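Cytoplasmic protein (Cryptococcus neoformans var. grubii serotype A, PDB 7LPO) probably hydrolyses the beta-glucosidic bond of steryl glucosides, as a fungal sterylglucosidase of glycoside hydrolase family 5. Local coordinates at residues A[663-674]-A[705-716]. Numbering follows the deposited sequence.
Sequences AAFCRPYPVATV and VYTEIYLPFVHY
A classic beta bulge interrupts the antiparallel pairing of strands 669-673 and 707-710: Val671 and Ala672 both face Glu708, whose O takes a weak bond from Val671 N and a straighter one from Ala672 N (3.3 Å, 168°). Beyond the bulge Glu708 N bonds Ala672 O, and Thr707 OG1 stands in for a backbone acceptor, receiving Val674 N at 3.1 Å while also bonding Tyr754. Before it, Tyr710 N lies 2.9 Å from Tyr669 O in a hydrogen-bonded pair. Proline suits position 670, a non-hydrogen-bonded site opposite Ile709 where no N-H is needed toward strand 707-710; its CB packs on Ile709 CG1. These strands fall in the family's C-terminal beta domain, and strand 669-673 also pairs with strand 35-43 of the catalytic barrel, linking the two. With CG anti to the backbone N (chi1 168°), the Tyr710 ring reaches toward Arg667, whose O lies at its edge, and Cys666, whose SG sits 3.3 Å from the Tyr710 OH that bonds Ala93 O. Cysteine's short side chain fits its SG against Pro712 CB (3.5 Å). His715, a flat ring with an edge N-H, shares NE2-H between Ala663 O (2.8 Å) and Cys666 O (2.9 Å), both bonds weak and bent near 121°.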
loop_
_atom_site.group_PDB
_atom_site.type_symbol
_atom_site.label_atom_id
_atom_site.label_comp_id
_atom_site.label_asym_id
_atom_site.label_seq_id
_atom_site.Cartn_x
_atom_site.Cartn_y
_atom_site.Cartn_z
ATOM N N ALA A 663 -0.027 17.804 -13.616
ATOM C CA ALA A 663 -0.695 18.955 -13.016
ATOM C C ALA A 663 -1.472 18.568 -11.762
ATOM O O ALA A 663 -1.663 19.401 -10.869
ATOM C CB ALA A 663 -1.627 19.609 -14.029
ATOM N N ALA A 664 -1.918 17.317 -11.663
ATOM C CA ALA A 664 -2.736 16.915 -10.526
ATOM C C ALA A 664 -1.917 16.390 -9.355
ATOM O O ALA A 664 -2.294 16.623 -8.201
ATOM C CB ALA A 664 -3.754 15.854 -10.955
ATOM N N PHE A 665 -0.803 15.694 -9.603
ATOM C CA PHE A 665 -0.053 15.133 -8.484
ATOM C C PHE A 665 1.101 16.009 -8.016
ATOM O O PHE A 665 1.586 15.802 -6.902
ATOM C CB PHE A 665 0.450 13.710 -8.799
ATOM C CG PHE A 665 1.468 13.597 -9.908
ATOM C CD1 PHE A 665 2.775 14.021 -9.734
ATOM C CD2 PHE A 665 1.131 12.971 -11.097
ATOM C CE1 PHE A 665 3.713 13.864 -10.744
ATOM C CE2 PHE A 665 2.066 12.798 -12.108
ATOM C CZ PHE A 665 3.360 13.245 -11.932
ATOM N N CYS A 666 1.528 16.991 -8.803
ATOM C CA CYS A 666 2.561 17.939 -8.391
ATOM C C CYS A 666 1.864 19.230 -7.979
ATOM O O CYS A 666 1.329 19.949 -8.831
ATOM C CB CYS A 666 3.560 18.187 -9.520
ATOM S SG CYS A 666 4.914 19.284 -9.048
ATOM N N ARG A 667 1.867 19.518 -6.677
ATOM C CA ARG A 667 0.975 20.514 -6.096
ATOM C C ARG A 667 1.689 21.332 -5.032
ATOM O O ARG A 667 2.613 20.835 -4.379
ATOM C CB ARG A 667 -0.254 19.866 -5.439
ATOM C CG ARG A 667 -0.869 18.696 -6.199
ATOM C CD ARG A 667 -1.655 17.784 -5.252
ATOM N NE ARG A 667 -2.807 18.450 -4.656
ATOM C CZ ARG A 667 -3.957 18.690 -5.293
ATOM N NH1 ARG A 667 -4.125 18.319 -6.560
ATOM N NH2 ARG A 667 -4.947 19.305 -4.657
ATOM N N PRO A 668 1.272 22.582 -4.827
ATOM C CA PRO A 668 1.811 23.359 -3.700
ATOM C C PRO A 668 1.322 22.810 -2.369
ATOM O O PRO A 668 0.178 22.368 -2.241
ATOM C CB PRO A 668 1.261 24.767 -3.947
ATOM C CG PRO A 668 -0.046 24.508 -4.682
ATOM C CD PRO A 668 0.245 23.332 -5.579
ATOM N N TYR A 669 2.196 22.849 -1.371
ATOM C CA TYR A 669 1.824 22.426 -0.028
ATOM C C TYR A 669 2.886 22.911 0.951
ATOM O O TYR A 669 4.027 23.174 0.553
ATOM C CB TYR A 669 1.665 20.900 0.059
ATOM C CG TYR A 669 2.948 20.125 0.088
ATOM C CD1 TYR A 669 3.658 19.879 -1.074
ATOM C CD2 TYR A 669 3.436 19.609 1.281
ATOM C CE1 TYR A 669 4.842 19.158 -1.048
ATOM C CE2 TYR A 669 4.602 18.879 1.323
ATOM C CZ TYR A 669 5.304 18.658 0.155
ATOM O OH TYR A 669 6.467 17.936 0.199
ATOM N N PRO A 670 2.524 23.033 2.238
ATOM C CA PRO A 670 3.475 23.487 3.265
ATOM C C PRO A 670 4.329 22.346 3.801
ATOM O O PRO A 670 3.833 21.438 4.473
ATOM C CB PRO A 670 2.557 24.071 4.348
ATOM C CG PRO A 670 1.295 23.239 4.235
ATOM C CD PRO A 670 1.162 22.846 2.774
ATOM N N VAL A 671 5.633 22.420 3.539
ATOM C CA VAL A 671 6.551 21.390 4.012
ATOM C C VAL A 671 6.733 21.478 5.525
ATOM O O VAL A 671 6.849 20.452 6.209
ATOM C CB VAL A 671 7.896 21.513 3.274
ATOM C CG1 VAL A 671 8.911 20.593 3.895
ATOM C CG2 VAL A 671 7.726 21.218 1.793
ATOM N N ALA A 672 6.777 22.693 6.070
ATOM C CA ALA A 672 7.019 22.877 7.494
ATOM C C ALA A 672 6.362 24.173 7.926
ATOM O O ALA A 672 6.458 25.187 7.228
ATOM C CB ALA A 672 8.514 22.904 7.823
ATOM N N THR A 673 5.693 24.131 9.074
ATOM C CA THR A 673 4.814 25.214 9.475
ATOM C C THR A 673 5.030 25.583 10.930
ATOM O O THR A 673 5.049 24.712 11.806
ATOM C CB THR A 673 3.345 24.836 9.271
ATOM O OG1 THR A 673 3.071 24.711 7.876
ATOM C CG2 THR A 673 2.452 25.895 9.872
ATOM N N VAL A 674 5.174 26.883 11.180
ATOM C CA VAL A 674 5.123 27.427 12.531
ATOM C C VAL A 674 3.645 27.526 12.891
ATOM O O VAL A 674 2.935 28.410 12.407
ATOM C CB VAL A 674 5.830 28.779 12.633
ATOM C CG1 VAL A 674 5.577 29.391 13.996
ATOM C CG2 VAL A 674 7.325 28.611 12.359
ATOM N N VAL A 705 13.375 30.068 12.191
ATOM C CA VAL A 705 12.252 29.152 12.379
ATOM C C VAL A 705 11.036 29.807 11.740
ATOM O O VAL A 705 10.407 30.692 12.329
ATOM C CB VAL A 705 11.999 28.828 13.856
ATOM C CG1 VAL A 705 10.873 27.822 14.001
ATOM C CG2 VAL A 705 13.284 28.300 14.489
ATOM N N TYR A 706 10.693 29.360 10.535
ATOM C CA TYR A 706 9.649 29.964 9.729
ATOM C C TYR A 706 8.926 28.862 8.967
ATOM O O TYR A 706 9.332 27.697 8.965
ATOM C CB TYR A 706 10.250 30.987 8.758
ATOM C CG TYR A 706 11.445 30.409 8.068
ATOM C CD1 TYR A 706 11.295 29.633 6.933
ATOM C CD2 TYR A 706 12.723 30.579 8.586
ATOM C CE1 TYR A 706 12.381 29.062 6.310
ATOM C CE2 TYR A 706 13.830 30.002 7.966
ATOM C CZ TYR A 706 13.647 29.251 6.828
ATOM O OH TYR A 706 14.715 28.668 6.192
ATOM N N THR A 707 7.852 29.251 8.297
ATOM C CA THR A 707 7.074 28.343 7.476
ATOM C C THR A 707 7.662 28.261 6.072
ATOM O O THR A 707 8.051 29.277 5.484
ATOM C CB THR A 707 5.623 28.816 7.426
ATOM O OG1 THR A 707 5.080 28.796 8.753
ATOM C CG2 THR A 707 4.786 27.947 6.515
ATOM N N GLU A 708 7.740 27.037 5.550
ATOM C CA GLU A 708 8.268 26.760 4.223
ATOM C C GLU A 708 7.192 26.068 3.404
ATOM O O GLU A 708 6.590 25.091 3.858
ATOM C CB GLU A 708 9.514 25.872 4.266
ATOM C CG GLU A 708 10.690 26.484 4.987
ATOM C CD GLU A 708 11.914 25.571 4.997
ATOM O OE1 GLU A 708 12.511 25.366 3.915
ATOM O OE2 GLU A 708 12.274 25.068 6.086
ATOM N N ILE A 709 6.967 26.574 2.200
ATOM C CA ILE A 709 5.939 26.085 1.296
ATOM C C ILE A 709 6.604 25.753 -0.031
ATOM O O ILE A 709 7.434 26.522 -0.528
ATOM C CB ILE A 709 4.815 27.131 1.107
ATOM C CG1 ILE A 709 3.923 27.162 2.349
ATOM C CG2 ILE A 709 4.022 26.832 -0.143
ATOM C CD1 ILE A 709 3.137 28.468 2.515
ATOM N N TYR A 710 6.246 24.606 -0.599
ATOM C CA TYR A 710 6.692 24.218 -1.931
ATOM C C TYR A 710 5.746 24.808 -2.972
ATOM O O TYR A 710 4.530 24.614 -2.888
ATOM C CB TYR A 710 6.735 22.692 -2.052
ATOM C CG TYR A 710 6.906 22.170 -3.464
ATOM C CD1 TYR A 710 8.134 22.236 -4.108
ATOM C CD2 TYR A 710 5.844 21.588 -4.140
ATOM C CE1 TYR A 710 8.291 21.751 -5.397
ATOM C CE2 TYR A 710 5.987 21.115 -5.418
ATOM C CZ TYR A 710 7.214 21.190 -6.047
ATOM O OH TYR A 710 7.366 20.697 -7.321
ATOM N N LEU A 711 6.302 25.521 -3.947
ATOM C CA LEU A 711 5.513 26.058 -5.057
ATOM C C LEU A 711 6.030 25.493 -6.374
ATOM O O LEU A 711 7.124 25.880 -6.828
ATOM C CB LEU A 711 5.568 27.583 -5.074
ATOM C CG LEU A 711 4.998 28.310 -3.854
ATOM C CD1 LEU A 711 5.312 29.795 -3.974
ATOM C CD2 LEU A 711 3.511 28.092 -3.702
ATOM N N PRO A 712 5.294 24.600 -7.032
ATOM C CA PRO A 712 5.870 23.880 -8.180
ATOM C C PRO A 712 5.972 24.742 -9.434
ATOM O O PRO A 712 5.029 25.443 -9.814
ATOM C CB PRO A 712 4.906 22.703 -8.385
ATOM C CG PRO A 712 3.592 23.190 -7.830
ATOM C CD PRO A 712 3.936 24.143 -6.697
ATOM N N PHE A 713 7.134 24.658 -10.088
ATOM C CA PHE A 713 7.283 25.194 -11.436
ATOM C C PHE A 713 6.184 24.689 -12.357
ATOM O O PHE A 713 5.783 25.388 -13.294
ATOM C CB PHE A 713 8.638 24.784 -12.035
ATOM C CG PHE A 713 9.823 25.459 -11.417
ATOM C CD1 PHE A 713 9.770 26.785 -11.026
ATOM C CD2 PHE A 713 11.003 24.764 -11.246
ATOM C CE1 PHE A 713 10.873 27.403 -10.469
ATOM C CE2 PHE A 713 12.103 25.364 -10.689
ATOM C CZ PHE A 713 12.040 26.692 -10.297
ATOM N N VAL A 714 5.725 23.456 -12.133
ATOM C CA VAL A 714 4.685 22.852 -12.961
ATOM C C VAL A 714 3.476 23.768 -13.085
ATOM O O VAL A 714 2.829 23.821 -14.138
ATOM C CB VAL A 714 4.294 21.478 -12.380
ATOM C CG1 VAL A 714 2.910 21.090 -12.812
ATOM C CG2 VAL A 714 5.302 20.429 -12.775
ATOM N N HIS A 715 3.136 24.488 -12.011
ATOM C CA HIS A 715 1.979 25.371 -12.010
ATOM C C HIS A 715 2.320 26.854 -12.022
ATOM O O HIS A 715 1.479 27.659 -12.440
ATOM C CB HIS A 715 1.103 25.117 -10.772
ATOM C CG HIS A 715 0.431 23.784 -10.772
ATOM N ND1 HIS A 715 -0.673 23.511 -11.549
ATOM C CD2 HIS A 715 0.721 22.642 -10.108
ATOM C CE1 HIS A 715 -1.044 22.258 -11.354
ATOM N NE2 HIS A 715 -0.212 21.708 -10.487
ATOM N N TYR A 716 3.499 27.239 -11.546
ATOM C CA TYR A 716 3.781 28.630 -11.227
ATOM C C TYR A 716 4.997 29.190 -11.959
ATOM O O TYR A 716 5.360 30.349 -11.734
ATOM C CB TYR A 716 3.970 28.778 -9.713
ATOM C CG TYR A 716 2.728 28.452 -8.897
ATOM C CD1 TYR A 716 1.596 29.252 -8.971
ATOM C CD2 TYR A 716 2.692 27.352 -8.058
ATOM C CE1 TYR A 716 0.462 28.962 -8.231
ATOM C CE2 TYR A 716 1.563 27.059 -7.303
ATOM C CZ TYR A 716 0.449 27.865 -7.399
ATOM O OH TYR A 716 -0.674 27.578 -6.661
#